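Local coordinates for protein leucine aminopeptidase A1, chloroplastic (Solanum lycopersicum, PDB 5D8N) that removes N-terminal amino acids, preferably leucine, from peptides as a magnesium-dependent homohexameric M17 aminopeptidase, and also acts as a protein-folding chaperone, at residues L282-P287 with I342-V347; E441-S446 with V519-E524. The protein carries 1 engineered substitution. All blocks are in the same frame, centred on the assembly; numbering follows the deposited sequence. Where two conformers were deposited one is given.

Interaction 1: residues L282-P287 with I342-V347; sequences LCFKTP and IRPSRV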
loop_
_atom_site.group_PDB
_atom_site.type_symbol
_atom_site.label_atom_id
_atom_site.label_comp_id
_atom_site.label_asym_id
_atom_site.label_seq_id
_atom_site.Cartn_x
_atom_site.Cartn_y
_atom_site.Cartn_z
ATOM N N LEU A 282 26.156 -33.929 10.978
ATOM C CA LEU A 282 26.552 -34.644 12.194
ATOM C C LEU A 282 25.846 -35.980 12.208
ATOM O O LEU A 282 24.722 -36.104 11.696
ATOM C CB LEU A 282 26.118 -33.882 13.440
ATOM C CG LEU A 282 26.743 -32.512 13.667
ATOM C CD1 LEU A 282 26.029 -31.785 14.801
ATOM C CD2 LEU A 282 28.204 -32.674 14.024
ATOM N N CYS A 283 26.511 -36.975 12.781
ATOM C CA CYS A 283 25.907 -38.288 12.981
ATOM C C CYS A 283 26.140 -38.797 14.396
ATOM O O CYS A 283 27.289 -38.893 14.843
ATOM C CB CYS A 283 26.476 -39.308 12.000
ATOM S SG CYS A 283 25.604 -40.903 12.091
ATOM N N PHE A 284 25.047 -39.079 15.095
ATOM C CA PHE A 284 25.106 -39.679 16.411
ATOM C C PHE A 284 24.877 -41.173 16.298
ATOM O O PHE A 284 23.896 -41.594 15.677
ATOM C CB PHE A 284 24.067 -39.088 17.374
ATOM C CG PHE A 284 23.887 -39.905 18.618
ATOM C CD1 PHE A 284 24.711 -39.719 19.693
ATOM C CD2 PHE A 284 22.973 -40.956 18.649
ATOM C CE1 PHE A 284 24.621 -40.549 20.787
ATOM C CE2 PHE A 284 22.897 -41.813 19.733
ATOM C CZ PHE A 284 23.732 -41.603 20.806
ATOM N N LYS A 285 25.651 -41.922 17.084
ATOM C CA LYS A 285 25.546 -43.382 17.168
ATOM C C LYS A 285 26.404 -43.858 18.349
ATOM O O LYS A 285 27.580 -43.497 18.377
ATOM C CB LYS A 285 26.190 -43.879 15.860
ATOM C CG LYS A 285 26.178 -45.349 15.522
ATOM C CD LYS A 285 26.472 -45.576 14.042
ATOM C CE LYS A 285 27.796 -45.010 13.522
ATOM N NZ LYS A 285 27.656 -43.815 12.627
ATOM N N THR A 286 25.896 -44.667 19.281
ATOM C CA THR A 286 26.797 -45.362 20.226
ATOM C C THR A 286 27.567 -46.488 19.507
ATOM O O THR A 286 27.087 -47.024 18.508
ATOM C CB THR A 286 26.081 -45.985 21.433
ATOM O OG1 THR A 286 25.041 -46.842 20.960
ATOM C CG2 THR A 286 25.493 -44.920 22.334
ATOM N N PRO A 287 28.822 -46.749 19.917
ATOM C CA PRO A 287 29.679 -47.696 19.182
ATOM C C PRO A 287 29.202 -49.163 19.225
ATOM O O PRO A 287 29.652 -49.999 18.448
ATOM C CB PRO A 287 31.025 -47.601 19.903
ATOM C CG PRO A 287 30.975 -46.346 20.693
ATOM C CD PRO A 287 29.532 -46.058 21.007
ATOM N N ILE A 342 22.926 -37.664 26.417
ATOM C CA ILE A 342 21.974 -38.697 26.812
ATOM C C ILE A 342 22.383 -40.070 26.285
ATOM O O ILE A 342 22.182 -41.089 26.959
ATOM C CB ILE A 342 20.564 -38.360 26.311
ATOM C CG1 ILE A 342 20.038 -37.094 27.007
ATOM C CG2 ILE A 342 19.628 -39.536 26.551
ATOM C CD1 ILE A 342 18.873 -36.443 26.293
ATOM N N ARG A 343 23.037 -40.090 25.128
ATOM C CA ARG A 343 23.625 -41.326 24.559
ATOM C C ARG A 343 22.643 -42.464 24.418
ATOM O O ARG A 343 22.940 -43.571 24.816
ATOM C CB ARG A 343 24.770 -41.875 25.412
ATOM C CG ARG A 343 25.959 -40.959 25.517
ATOM C CD ARG A 343 26.935 -41.537 26.533
ATOM N NE ARG A 343 27.691 -42.666 25.978
ATOM C CZ ARG A 343 28.885 -42.568 25.394
ATOM N NH1 ARG A 343 29.455 -41.380 25.201
ATOM N NH2 ARG A 343 29.434 -43.648 24.840
ATOM N N PRO A 344 21.548 -42.256 23.692
ATOM C CA PRO A 344 20.658 -43.396 23.498
ATOM C C PRO A 344 21.256 -44.475 22.605
ATOM O O PRO A 344 21.917 -44.191 21.610
ATOM C CB PRO A 344 19.438 -42.773 22.832
ATOM C CG PRO A 344 19.967 -41.542 22.167
ATOM C CD PRO A 344 21.041 -41.022 23.076
ATOM N N SER A 345 20.955 -45.728 22.917
ATOM C CA SER A 345 21.305 -46.845 22.052
ATOM C C SER A 345 20.128 -47.073 21.115
ATOM O O SER A 345 19.073 -46.441 21.246
ATOM C CB SER A 345 21.600 -48.103 22.885
ATOM O OG SER A 345 20.440 -48.470 23.621
ATOM N N ARG A 346 20.310 -47.978 20.164
ATOM C CA ARG A 346 19.231 -48.397 19.266
ATOM C C ARG A 346 18.834 -47.327 18.244
ATOM O O ARG A 346 17.907 -47.551 17.468
ATOM C CB ARG A 346 17.999 -48.893 20.044
ATOM C CG ARG A 346 18.261 -50.085 20.960
ATOM C CD ARG A 346 17.149 -50.272 21.998
ATOM N NE ARG A 346 15.803 -50.002 21.483
ATOM C CZ ARG A 346 14.954 -49.110 21.991
ATOM N NH1 ARG A 346 15.273 -48.386 23.059
ATOM N NH2 ARG A 346 13.772 -48.930 21.415
ATOM N N VAL A 347 19.561 -46.213 18.174
ATOM C CA VAL A 347 19.288 -45.175 17.167
ATOM C C VAL A 347 20.579 -44.655 16.542
ATOM O O VAL A 347 21.626 -44.488 17.184
ATOM C CB VAL A 347 18.490 -43.955 17.695
ATOM C CG1 VAL A 347 17.062 -44.326 18.072
ATOM C CG2 VAL A 347 19.184 -43.327 18.895
HETATM O O HOH W 1 22.918 -45.481 19.408
#
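Lys285 and Thr286 lie where strand 278-284 runs out into a loop; the CA atoms of Lys285 and Val347 are 6.5 Å apart and those of Thr286 and Ser345 6.0 Å. Strand 278-284 and strand 347-358 are antiparallel neighbours in the mixed sheet of the M17 catalytic domain, and the contact lies at one end of their pairing, where the connection from helix 327-342 enters the second strand. Arg343 leaves the helix with positive phi, 54°, and Pro344 follows. Instead of direct backbone bonds, water 1 spans the gap: it accepts from Thr286 N (3.1 Å) and donates to Pro344 O (2.7 Å) and Val347 O, joining one loop carbonyl and the first carbonyl of strand 347-358 to the backbone N of Thr286.

Phe284 supplies most of the apolar contact. CG stands anti to the backbone N (chi1 166°), and the CA-CB bond points toward the loop. Pro344 O lies in the ring plane at the edge, 3.2 Å from Phe284 CE2. The ring edge thus meets the carbonyl with its slightly positive C-H groups. Pro344 CD touches Phe284 CZ at 3.6 Å, so the flat aromatic lies against a rigid proline ring. Ile247 and Val246 also touch the phenylalanine.

Thr286 suits a place that is partly polar. Thr286 OG1 is hydrogen-bonded to Lys292 NZ and Thr288 OG1, while CG2 meets the loop carbonyls; the side chain of Arg343 reaches instead to a salt bridge with Asp245. Thr286 CG2 rests 3.7 Å from Pro344 O and 3.8 Å from Arg343 O.

Interaction 2: residues E441-S446 with V519-E524; sequences EAAEAS and VSTLVE
Ser446, Glu524 and Thr521 bury the most surface where the last turns of helix 433-446 cross the start of helix 519-527, a helix-helix packing of the M17 catalytic domain, in which helix 519-527 also lies on strand 406-411 through Leu522. The axes of segments 441-446 and 519-524 approach to 8.1 Å, with 122° between their N-to-C directions, an approach consistent with the small alanines and serines at the interface.

Ser446 OG donates to Thr521 OG1 across 2.7 Å, a bond between two hydroxyls in a buried setting. The serine hydroxyl sits between its backbone N and carbonyl carbon (chi1 71°), which turns it to the neighbouring helix. Both hydroxyls have second partners in Glu448 just past the first helix: its N bonds to Ser446 OG and its OE1 to Thr521 OG1, so the chain leaving the helix is tied into the same network. The other branch of Thr521, CG2, lies against the backbone of Ala443, 3.9 Å from its N; a threonine thus offers a polar and an apolar surface together.

Glu524 contributes mainly its aliphatic part. Glu524 CB lies 4.0 Å from Ala442 CB, and the chain, bent at chi2 (-67°), continues past Ala445, whose CB is 3.9 Å from Glu524 OE1. The carboxylate is held by Arg528 through OE1 and by Tyr205 through OE2, so its charge is paired while its methylenes cover the small alanines.

Ser520 finishes the interface from one turn before Glu524. Its OG is 3.5 Å from Ser446 CB, and water 2 joins that OG to Ser446 O, donating to the carbonyl over 2.8 Å.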
loop_
_atom_site.group_PDB
_atom_site.type_symbol
_atom_site.label_atom_id
_atom_site.label_comp_id
_atom_site.label_asym_id
_atom_site.label_seq_id
_atom_site.Cartn_x
_atom_site.Cartn_y
_atom_site.Cartn_z
ATOM N N GLU A 441 2.749 -37.402 19.940
ATOM C CA GLU A 441 3.058 -37.972 21.253
ATOM C C GLU A 441 4.346 -37.394 21.850
ATOM O O GLU A 441 4.426 -37.141 23.052
ATOM C CB GLU A 441 3.125 -39.496 21.165
ATOM C CG GLU A 441 1.743 -40.150 21.041
ATOM C CD GLU A 441 1.759 -41.631 20.644
ATOM O OE1 GLU A 441 2.853 -42.243 20.577
ATOM O OE2 GLU A 441 0.674 -42.167 20.314
ATOM N N ALA A 442 5.340 -37.139 21.005
ATOM C CA ALA A 442 6.589 -36.570 21.509
ATOM C C ALA A 442 6.356 -35.166 22.056
ATOM O O ALA A 442 6.908 -34.817 23.093
ATOM C CB ALA A 442 7.638 -36.546 20.407
ATOM N N ALA A 443 5.461 -34.419 21.417
ATOM C CA ALA A 443 5.157 -33.061 21.841
ATOM C C ALA A 443 4.315 -33.038 23.108
ATOM O O ALA A 443 4.459 -32.155 23.949
ATOM C CB ALA A 443 4.441 -32.301 20.738
ATOM N N GLU A 444 3.411 -34.001 23.217
ATOM C CA GLU A 444 2.690 -34.224 24.447
ATOM C C GLU A 444 3.636 -34.487 25.628
ATOM O O GLU A 444 3.467 -33.893 26.683
ATOM C CB GLU A 444 1.711 -35.383 24.247
ATOM C CG GLU A 444 0.838 -35.752 25.436
ATOM C CD GLU A 444 -0.278 -34.754 25.678
ATOM O OE1 GLU A 444 -0.744 -34.136 24.692
ATOM O OE2 GLU A 444 -0.658 -34.568 26.858
ATOM N N ALA A 445 4.679 -35.296 25.424
ATOM C CA ALA A 445 5.668 -35.542 26.459
ATOM C C ALA A 445 6.552 -34.327 26.749
ATOM O O ALA A 445 6.798 -34.008 27.907
ATOM C CB ALA A 445 6.518 -36.773 26.123
ATOM N N SER A 446 6.983 -33.600 25.723
ATOM C CA SER A 446 7.844 -32.438 25.922
ATOM C C SER A 446 7.093 -31.205 26.419
ATOM O O SER A 446 7.673 -30.293 27.000
ATOM C CB SER A 446 8.506 -32.090 24.597
ATOM O OG SER A 446 7.590 -31.548 23.655
ATOM N N VAL A 519 13.704 -28.429 20.384
ATOM C CA VAL A 519 14.748 -29.311 20.894
ATOM C C VAL A 519 14.107 -30.407 21.710
ATOM O O VAL A 519 14.366 -31.584 21.491
ATOM C CB VAL A 519 15.786 -28.553 21.736
ATOM C CG1 VAL A 519 16.743 -29.507 22.401
ATOM C CG2 VAL A 519 16.571 -27.583 20.871
ATOM N N SER A 520 13.289 -30.042 22.679
ATOM C CA SER A 520 12.752 -31.049 23.593
ATOM C C SER A 520 11.901 -32.071 22.868
ATOM O O SER A 520 11.921 -33.257 23.198
ATOM C CB SER A 520 11.986 -30.406 24.761
ATOM O OG SER A 520 10.927 -29.593 24.249
ATOM N N THR A 521 11.088 -31.615 21.923
ATOM C CA THR A 521 10.244 -32.527 21.165
ATOM C C THR A 521 11.086 -33.498 20.313
ATOM O O THR A 521 10.818 -34.713 20.265
ATOM C CB THR A 521 9.228 -31.765 20.293
ATOM O OG1 THR A 521 8.373 -30.974 21.129
ATOM C CG2 THR A 521 8.374 -32.698 19.471
ATOM N N LEU A 522 12.111 -32.976 19.648
ATOM C CA LEU A 522 12.962 -33.835 18.852
ATOM C C LEU A 522 13.670 -34.902 19.694
ATOM O O LEU A 522 13.814 -36.056 19.276
ATOM C CB LEU A 522 13.990 -33.025 18.071
ATOM C CG LEU A 522 13.415 -32.076 17.003
ATOM C CD1 LEU A 522 14.533 -31.299 16.331
ATOM C CD2 LEU A 522 12.525 -32.766 15.993
ATOM N N VAL A 523 14.168 -34.493 20.849
ATOM C CA VAL A 523 14.816 -35.431 21.748
ATOM C C VAL A 523 13.829 -36.528 22.146
ATOM O O VAL A 523 14.188 -37.723 22.127
ATOM C CB VAL A 523 15.413 -34.745 22.989
ATOM C CG1 VAL A 523 15.823 -35.775 24.043
ATOM C CG2 VAL A 523 16.595 -33.887 22.576
ATOM N N GLU A 524 12.631 -36.129 22.569
ATOM C CA GLU A 524 11.625 -37.125 22.944
ATOM C C GLU A 524 11.352 -38.049 21.776
ATOM O O GLU A 524 11.164 -39.249 21.957
ATOM C CB GLU A 524 10.317 -36.492 23.410
ATOM C CG GLU A 524 10.396 -35.886 24.807
ATOM C CD GLU A 524 10.585 -36.919 25.923
ATOM O OE1 GLU A 524 10.159 -38.085 25.755
ATOM O OE2 GLU A 524 11.040 -36.505 27.012
HETATM O O HOH W 2 9.615 -28.376 26.224
#

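Overall arrangement
Both contacts belong to the catalytic domain, with centres about 17 Å apart, and they come in series along the chain: interaction 1 closes before interaction 2 opens. Interaction 1 lies at the sheet end where strands 278-284 and 347-358 pair, whereas interaction 2 joins two helices. Helix 519-527 bridges them: Val523 CG1 touches Ile342 CD1 at 3.8 Å, while Val526 and Leu527 reach Val347 and Pro344. Leu522, on the same helix, rests on strand 406-411 of the sheet. This C-terminal helix therefore packs together parts of the domain distant in sequence, at places away from the magnesium sites and the active site.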